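Local coordinates for protein HpuA (Kingella denitrificans ATCC 33394, PDB 5EC6) that probably binds haemoglobin as an outer-membrane lipoprotein receptor, a step in haem-iron acquisition by this member of the Neisseriaceae, at residues A[105-110]-A[187-192]; A[174-179]-A[317-322]. All coordinates share one frame; numbering follows the deposited sequence.

Contact 1: residues A[105-110]-A[187-192]; sequences HPMQPL and DRAVTS
The backbone N of His105 donates to Ala189 O at 2.8 Å, and Ala189 N returns a bond to His105 O at 3.0 Å. This reciprocal pair makes His105 and Ala189 a hydrogen-bonded antiparallel couple, with both side chains on the sheet face where Ile117 of strand 115-118 packs against them. Ala189 O also lies in the plane of the imidazole, near its CD2 edge. The ring reaches further along the strand: NE2 meets Thr191 OG1 edge-on at 2.9 Å, with an angle of 160° at the hydrogen. In Thr191 the hydroxyl takes the position between backbone N and carbonyl carbon (chi1 50°), while the methyl CG2 stands 3.7 Å from the same NE2. With ND1 bonded to Ile90 N, the imidazole is held at both nitrogens, which fixes its rotation.

Arg188 works on another side of the strand. A bend at chi3 (83°) brings its NE back toward His105. The guanidinium lies face-on over the peptide that joins His105 to Pro106, with His105 C 3.7 Å above its centre and Pro106 N offset toward the rim, a packing contact and not a hydrogen bond. A hydrogen bond from NE to Ser104 OG steadies the group.

Beyond Pro106 the strands part. Met107 N turns to a water 3.0 Å away, which also lies beside Asp187 O, though too close to that oxygen for the distance to be trusted. Met107 CG meets Ala189 CB at 4.2 Å, and the methionine side chain packs on Val184. The whole is a short antiparallel pairing, by which the 188-191 arm of the beta hairpin formed with strand 174-185 is joined to strand 104-109.

Contact 2: residues A[174-179]-A[317-322]; sequences KATYEV and SHLVSP
Leu319 N points at Thr176 OG1, 2.9 Å away and nearly straight at 163°, and this bond holds the C-terminal segment against the face of strand 174-185 that carries Lys174 and Thr176. Here the packing is close. Leu319 CB lies 3.5 Å from the same oxygen, and Leu319 CD1 rests 3.6 Å from Lys174 O, a carbonyl that Gln163 bonds from elsewhere. Thr176 carries OG1 anti to its carbonyl carbon (chi1 -64°), while its methyl CG2 is turned obliquely to the His318 ring, 4.1 Å from ND1. Thr213 OG1 completes the cluster by bonding both Thr176 OG1 and His318 ND1.

At Ser317 the cover thins. The bend of Lys174 at chi3 (69°) turns CE toward Ser317 O, 3.1 Å away. NZ lies beyond it and bonds the same oxygen; their 2.5 Å separation is very short, and the lysine has two deposited conformers, so the exact length is doubtful. In this conformer NZ also makes a salt bridge to Asp315, whose OD1 holds Ser317 OG. Past Leu319 the tail leaves the strand: Val320, Ser321 and Pro322 lie exposed and make no contact with residues 174-179, although Ser321 OG still finds Glu306. His318, Leu319 and Val320 also touch a crystal neighbour, which may help to settle the tail where it is.

With little apolar surface beyond Leu319, the chemistry implies an attachment that is mainly polar: the threonine hydroxyl that takes up Leu319 N probably does most to keep this irregular segment on the barrel wall, with the lysine ammonium and its carboxylate partner as a less certain addition.

Overall arrangement
Along the chain the segments alternate: 105-110, 174-179, 187-192, then 317-322. Strand 174-185 and strand 188-191 form a hairpin, and each contact uses one of its arms, which is why their nearest atoms come within about 4 Å although the centres lie 29 Å apart. Strand 174-185 also pairs with strands 208-215 and 298-308 in a ring of eight antiparallel strands, the beta barrel. Contact 2 lays the C-terminal tail on that barrel, while contact 1 joins the hairpin to strand 104-109 and so to the neighbouring N-terminal strands. The hairpin therefore links the two halves of this receptor through strand pairing.

Contact 1: residues A[105-110]-A[187-192]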
ATOM      1  N   HIS A 105      -1.634  -9.495  13.727  1.00 21.88           N
ATOM      2  CA  HIS A 105      -2.855  -9.869  13.018  1.00 21.57           C
ATOM      3  C   HIS A 105      -2.727 -11.273  12.460  1.00 22.19           C
ATOM      4  O   HIS A 105      -1.675 -11.676  11.974  1.00 22.24           O
ATOM      5  CB  HIS A 105      -3.193  -8.919  11.861  1.00 23.72           C
ATOM      6  CG  HIS A 105      -2.938  -7.486  12.163  1.00 21.66           C
ATOM      7  ND1 HIS A 105      -3.951  -6.582  12.324  1.00 21.77           N
ATOM      8  CD2 HIS A 105      -1.784  -6.783  12.271  1.00 20.23           C
ATOM      9  CE1 HIS A 105      -3.446  -5.392  12.576  1.00 21.44           C
ATOM     10  NE2 HIS A 105      -2.128  -5.493  12.564  1.00 20.44           N
ATOM     11  N   PRO A 106      -3.802 -12.069  12.554  1.00 22.25           N
ATOM     12  CA  PRO A 106      -3.770 -13.364  11.891  1.00 22.82           C
ATOM     13  C   PRO A 106      -3.860 -13.240  10.354  1.00 21.36           C
ATOM     14  O   PRO A 106      -4.570 -12.380   9.859  1.00 23.18           O
ATOM     15  CB  PRO A 106      -5.051 -14.042  12.443  1.00 23.09           C
ATOM     16  CG  PRO A 106      -6.002 -12.925  12.668  1.00 24.64           C
ATOM     17  CD  PRO A 106      -5.123 -11.771  13.147  1.00 24.19           C
ATOM     18  N   MET A 107      -3.151 -14.083   9.626  1.00 20.41           N
ATOM     19  CA  MET A 107      -3.262 -14.151   8.183  1.00 21.68           C
ATOM     20  C   MET A 107      -4.296 -15.201   7.814  1.00 24.85           C
ATOM     21  O   MET A 107      -4.475 -16.191   8.550  1.00 26.87           O
ATOM     22  CB  MET A 107      -1.920 -14.523   7.587  1.00 23.59           C
ATOM     23  CG  MET A 107      -0.806 -13.545   7.979  1.00 22.48           C
ATOM     24  SD  MET A 107       0.813 -13.930   7.263  1.00 25.45           S
ATOM     25  CE  MET A 107       0.596 -13.563   5.544  1.00 23.62           C
ATOM     26  N   GLN A 108      -4.975 -15.006   6.712  1.00 21.61           N
ATOM     27  CA  GLN A 108      -5.993 -15.975   6.301  1.00 23.01           C
ATOM     28  C   GLN A 108      -5.356 -17.166   5.662  1.00 21.92           C
ATOM     29  O   GLN A 108      -4.563 -17.047   4.725  1.00 20.78           O
ATOM     30  CB  GLN A 108      -7.001 -15.350   5.359  1.00 22.41           C
ATOM     31  CG  GLN A 108      -8.161 -16.328   5.023  1.00 23.70           C
ATOM     32  CD  GLN A 108      -9.282 -15.737   4.208  1.00 24.81           C
ATOM     33  OE1 GLN A 108      -9.164 -14.692   3.577  1.00 24.65           O
ATOM     34  NE2 GLN A 108     -10.428 -16.438   4.192  1.00 24.57           N
ATOM     35  N   PRO A 109      -5.717 -18.408   6.123  1.00 21.88           N
ATOM     36  CA  PRO A 109      -5.215 -19.562   5.383  1.00 21.91           C
ATOM     37  C   PRO A 109      -5.807 -19.729   4.003  1.00 19.95           C
ATOM     38  O   PRO A 109      -6.949 -19.376   3.777  1.00 22.65           O
ATOM     39  CB  PRO A 109      -5.639 -20.755   6.272  1.00 24.26           C
ATOM     40  CG  PRO A 109      -6.829 -20.266   6.945  1.00 23.89           C
ATOM     41  CD  PRO A 109      -6.641 -18.785   7.195  1.00 24.40           C
ATOM     42  N   LEU A 110      -5.014 -20.267   3.087  1.00 22.02           N
ATOM     43  CA  LEU A 110      -5.380 -20.428   1.684  1.00 20.74           C
ATOM     44  C   LEU A 110      -5.545 -21.904   1.311  1.00 21.32           C
ATOM     45  O   LEU A 110      -4.927 -22.775   1.907  1.00 22.06           O
ATOM     46  CB  LEU A 110      -4.305 -19.855   0.757  1.00 21.76           C
ATOM     47  CG  LEU A 110      -3.906 -18.394   1.082  1.00 19.99           C
ATOM     48  CD1 LEU A 110      -2.793 -17.959   0.152  1.00 21.09           C
ATOM     49  CD2 LEU A 110      -5.127 -17.473   0.985  1.00 21.72           C
ATOM     50  N   ASP A 187       4.183 -16.714  11.544  1.00 33.76           N
ATOM     51  CA  ASP A 187       2.832 -16.952  11.047  1.00 37.53           C
ATOM     52  C   ASP A 187       1.818 -15.791  11.193  1.00 34.26           C
ATOM     53  O   ASP A 187       0.669 -15.900  10.716  1.00 37.30           O
ATOM     54  CB  ASP A 187       2.259 -18.284  11.628  1.00 40.41           C
ATOM     55  CG  ASP A 187       2.566 -19.486  10.752  1.00 41.74           C
ATOM     56  OD1 ASP A 187       3.405 -19.362   9.830  1.00 37.61           O
ATOM     57  OD2 ASP A 187       1.962 -20.561  10.987  1.00 46.62           O
ATOM     58  N   ARG A 188       2.261 -14.666  11.772  1.00 29.20           N
ATOM     59  CA  ARG A 188       1.390 -13.512  11.925  1.00 25.95           C
ATOM     60  C   ARG A 188       1.933 -12.326  11.148  1.00 22.67           C
ATOM     61  O   ARG A 188       3.134 -12.161  10.958  1.00 23.52           O
ATOM     62  CB  ARG A 188       1.217 -13.137  13.374  1.00 29.84           C
ATOM     63  CG  ARG A 188       0.190 -14.128  13.973  1.00 35.41           C
ATOM     64  CD  ARG A 188       0.088 -13.949  15.435  1.00 34.62           C
ATOM     65  NE  ARG A 188      -0.806 -12.870  15.797  1.00 35.25           N
ATOM     66  CZ  ARG A 188      -2.132 -12.887  15.778  1.00 34.33           C
ATOM     67  NH1 ARG A 188      -2.855 -13.950  15.347  1.00 33.64           N
ATOM     68  NH2 ARG A 188      -2.747 -11.800  16.208  1.00 32.95           N
ATOM     69  N   ALA A 189       1.009 -11.515  10.736  1.00 21.01           N
ATOM     70  CA  ALA A 189       1.340 -10.196  10.255  1.00 20.68           C
ATOM     71  C   ALA A 189       1.559  -9.235  11.408  1.00 20.33           C
ATOM     72  O   ALA A 189       0.772  -9.186  12.359  1.00 22.27           O
ATOM     73  CB  ALA A 189       0.201  -9.693   9.378  1.00 21.05           C
ATOM     74  N   VAL A 190       2.618  -8.438  11.322  1.00 18.87           N
ATOM     75  CA  VAL A 190       2.925  -7.487  12.354  1.00 18.54           C
ATOM     76  C   VAL A 190       3.060  -6.105  11.698  1.00 19.72           C
ATOM     77  O   VAL A 190       3.568  -5.984  10.582  1.00 19.79           O
ATOM     78  CB  VAL A 190       4.181  -7.865  13.157  1.00 20.51           C
ATOM     79  CG1 VAL A 190       3.888  -9.121  13.983  1.00 20.70           C
ATOM     80  CG2 VAL A 190       5.411  -8.117  12.310  1.00 19.78           C
ATOM     81  N   THR A 191       2.551  -5.114  12.390  1.00 17.79           N
ATOM     82  CA  THR A 191       2.430  -3.758  11.837  1.00 17.71           C
ATOM     83  C   THR A 191       3.099  -2.710  12.686  1.00 20.23           C
ATOM     84  O   THR A 191       3.254  -2.828  13.929  1.00 19.13           O
ATOM     85  CB  THR A 191       0.978  -3.405  11.531  1.00 19.90           C
ATOM     86  OG1 THR A 191       0.129  -3.688  12.681  1.00 20.01           O
ATOM     87  CG2 THR A 191       0.488  -4.168  10.326  1.00 19.23           C
ATOM     88  N   SER A 192       3.526  -1.636  12.019  1.00 18.40           N
ATOM     89  CA  SER A 192       4.138  -0.499  12.677  1.00 17.79           C
ATOM     90  C   SER A 192       3.142   0.247  13.571  1.00 18.16           C
ATOM     91  O   SER A 192       1.936   0.181  13.375  1.00 19.29           O
ATOM     92  CB  SER A 192       4.721   0.452  11.620  1.00 18.62           C
ATOM     93  OG  SER A 192       3.726   0.869  10.726  1.00 16.51           O
TER
HETATM   94  O   HOH W   1      -1.709 -16.248  11.102  1.00 30.40           O

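Contact 2: residues A[174-179]-A[317-322]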
ATOM      1  N   LYS A 174       7.268  19.568  -1.920  1.00 14.81           N
ATOM      2  CA  LYS A 174       7.380  18.487  -0.949  0.52 14.95           C
ATOM      3  C   LYS A 174       5.989  17.903  -0.688  1.00 14.55           C
ATOM      4  O   LYS A 174       4.978  18.576  -0.819  1.00 15.13           O
ATOM      5  CB  LYS A 174       8.028  18.957   0.357  0.52 15.48           C
ATOM      6  CG  LYS A 174       9.537  19.126   0.233  0.52 15.79           C
ATOM      7  CD  LYS A 174      10.193  19.700   1.490  0.52 16.37           C
ATOM      8  CE  LYS A 174      10.173  18.719   2.661  0.52 16.87           C
ATOM      9  NZ  LYS A 174      10.926  19.192   3.865  0.52 16.62           N
ATOM     10  N   ALA A 175       5.985  16.638  -0.286  1.00 14.54           N
ATOM     11  CA  ALA A 175       4.754  15.988   0.199  1.00 14.60           C
ATOM     12  C   ALA A 175       5.088  15.022   1.318  1.00 15.16           C
ATOM     13  O   ALA A 175       6.143  14.390   1.298  1.00 16.06           O
ATOM     14  CB  ALA A 175       4.148  15.180  -0.923  1.00 15.27           C
ATOM     15  N   THR A 176       4.188  14.949   2.281  1.00 14.66           N
ATOM     16  CA  THR A 176       4.318  14.068   3.430  1.00 15.03           C
ATOM     17  C   THR A 176       3.174  13.062   3.444  1.00 15.75           C
ATOM     18  O   THR A 176       1.997  13.405   3.290  1.00 16.45           O
ATOM     19  CB  THR A 176       4.335  14.927   4.708  1.00 15.83           C
ATOM     20  OG1 THR A 176       5.503  15.766   4.675  1.00 15.83           O
ATOM     21  CG2 THR A 176       4.380  14.114   5.940  1.00 16.25           C
ATOM     22  N   TYR A 177       3.556  11.812   3.698  1.00 14.73           N
ATOM     23  CA  TYR A 177       2.673  10.649   3.644  1.00 15.03           C
ATOM     24  C   TYR A 177       2.624   9.997   5.035  1.00 16.08           C
ATOM     25  O   TYR A 177       3.620   9.956   5.754  1.00 16.63           O
ATOM     26  CB  TYR A 177       3.160   9.639   2.603  1.00 15.39           C
ATOM     27  CG  TYR A 177       3.177  10.157   1.182  1.00 13.85           C
ATOM     28  CD1 TYR A 177       4.242  10.954   0.722  1.00 15.90           C
ATOM     29  CD2 TYR A 177       2.145   9.869   0.304  1.00 14.49           C
ATOM     30  CE1 TYR A 177       4.237  11.488  -0.542  1.00 15.31           C
ATOM     31  CE2 TYR A 177       2.139  10.357  -0.970  1.00 14.70           C
ATOM     32  CZ  TYR A 177       3.164  11.186  -1.410  1.00 15.19           C
ATOM     33  OH  TYR A 177       3.182  11.687  -2.697  1.00 15.50           O
ATOM     34  N   GLU A 178       1.448   9.485   5.368  1.00 15.79           N
ATOM     35  CA  GLU A 178       1.172   8.821   6.633  1.00 16.74           C
ATOM     36  C   GLU A 178       1.037   7.361   6.240  1.00 15.79           C
ATOM     37  O   GLU A 178       0.136   7.035   5.476  1.00 17.04           O
ATOM     38  CB  GLU A 178      -0.132   9.385   7.214  1.00 17.89           C
ATOM     39  CG  GLU A 178      -0.514   8.858   8.600  1.00 20.04           C
ATOM     40  CD  GLU A 178      -1.525   9.768   9.294  1.00 21.94           C
ATOM     41  OE1 GLU A 178      -1.521  11.024   9.066  1.00 22.93           O
ATOM     42  OE2 GLU A 178      -2.376   9.226  10.067  1.00 22.34           O
ATOM     43  N   VAL A 179       1.908   6.498   6.774  1.00 15.25           N
ATOM     44  CA  VAL A 179       2.078   5.155   6.217  1.00 16.55           C
ATOM     45  C   VAL A 179       2.005   4.080   7.331  1.00 15.42           C
ATOM     46  O   VAL A 179       2.239   4.370   8.523  1.00 16.45           O
ATOM     47  CB  VAL A 179       3.388   4.965   5.397  1.00 15.26           C
ATOM     48  CG1 VAL A 179       3.512   6.042   4.327  1.00 15.25           C
ATOM     49  CG2 VAL A 179       4.635   4.939   6.238  1.00 16.63           C
ATOM     50  N   SER A 317      12.556  16.995   5.871  1.00 16.10           N
ATOM     51  CA  SER A 317      11.722  17.242   7.055  1.00 16.65           C
ATOM     52  C   SER A 317      10.245  17.222   6.680  1.00 16.19           C
ATOM     53  O   SER A 317       9.857  17.666   5.595  1.00 16.63           O
ATOM     54  CB  SER A 317      12.071  18.549   7.753  1.00 17.84           C
ATOM     55  OG  SER A 317      11.779  19.689   6.974  1.00 19.20           O
ATOM     56  N   HIS A 318       9.429  16.729   7.589  1.00 15.89           N
ATOM     57  CA  HIS A 318       8.034  16.566   7.328  1.00 15.18           C
ATOM     58  C   HIS A 318       7.282  17.898   7.282  1.00 16.97           C
ATOM     59  O   HIS A 318       7.636  18.881   7.979  1.00 18.33           O
ATOM     60  CB  HIS A 318       7.379  15.671   8.353  1.00 15.41           C
ATOM     61  CG  HIS A 318       7.991  14.309   8.437  1.00 15.37           C
ATOM     62  ND1 HIS A 318       8.139  13.493   7.333  1.00 15.38           N
ATOM     63  CD2 HIS A 318       8.440  13.611   9.499  1.00 15.94           C
ATOM     64  CE1 HIS A 318       8.628  12.335   7.722  1.00 16.92           C
ATOM     65  NE2 HIS A 318       8.857  12.404   9.038  1.00 16.64           N
ATOM     66  N   LEU A 319       6.252  17.931   6.437  1.00 16.28           N
ATOM     67  CA  LEU A 319       5.249  18.988   6.520  1.00 16.61           C
ATOM     68  C   LEU A 319       4.352  18.736   7.721  1.00 17.69           C
ATOM     69  O   LEU A 319       3.929  17.589   7.939  1.00 18.34           O
ATOM     70  CB  LEU A 319       4.432  19.034   5.215  1.00 17.34           C
ATOM     71  CG  LEU A 319       5.245  19.222   3.952  1.00 19.31           C
ATOM     72  CD1 LEU A 319       4.387  19.246   2.698  1.00 21.40           C
ATOM     73  CD2 LEU A 319       6.064  20.505   4.053  1.00 23.03           C
ATOM     74  N   VAL A 320       4.025  19.791   8.468  1.00 17.93           N
ATOM     75  CA  VAL A 320       3.364  19.638   9.780  1.00 19.82           C
ATOM     76  C   VAL A 320       2.192  20.641   9.979  1.00 24.61           C
ATOM     77  O   VAL A 320       1.939  21.059  11.108  1.00 25.77           O
ATOM     78  CB  VAL A 320       4.366  19.795  10.951  1.00 20.47           C
ATOM     79  CG1 VAL A 320       5.375  18.647  11.003  1.00 19.56           C
ATOM     80  CG2 VAL A 320       5.102  21.130  10.868  1.00 20.31           C
ATOM     81  N   SER A 321       1.505  21.019   8.919  1.00 26.98           N
ATOM     82  CA  SER A 321       0.292  21.867   9.092  1.00 30.11           C
ATOM     83  C   SER A 321      -0.754  21.173   9.956  1.00 33.74           C
ATOM     84  O   SER A 321      -0.851  19.950   9.981  1.00 35.65           O
ATOM     85  CB  SER A 321      -0.321  22.219   7.751  1.00 31.87           C
ATOM     86  OG  SER A 321       0.607  22.973   7.005  1.00 32.07           O
ATOM     87  N   PRO A 322      -1.540  21.958  10.705  1.00 44.90           N
ATOM     88  CA  PRO A 322      -2.458  21.328  11.662  1.00 51.76           C
ATOM     89  C   PRO A 322      -3.600  20.596  10.967  1.00 57.51           C
ATOM     90  O   PRO A 322      -3.788  19.368  11.108  1.00 54.78           O
ATOM     91  CB  PRO A 322      -2.966  22.500  12.509  1.00 49.77           C
ATOM     92  CG  PRO A 322      -2.597  23.745  11.771  1.00 50.46           C
ATOM     93  CD  PRO A 322      -1.432  23.420  10.884  1.00 46.49           C
TER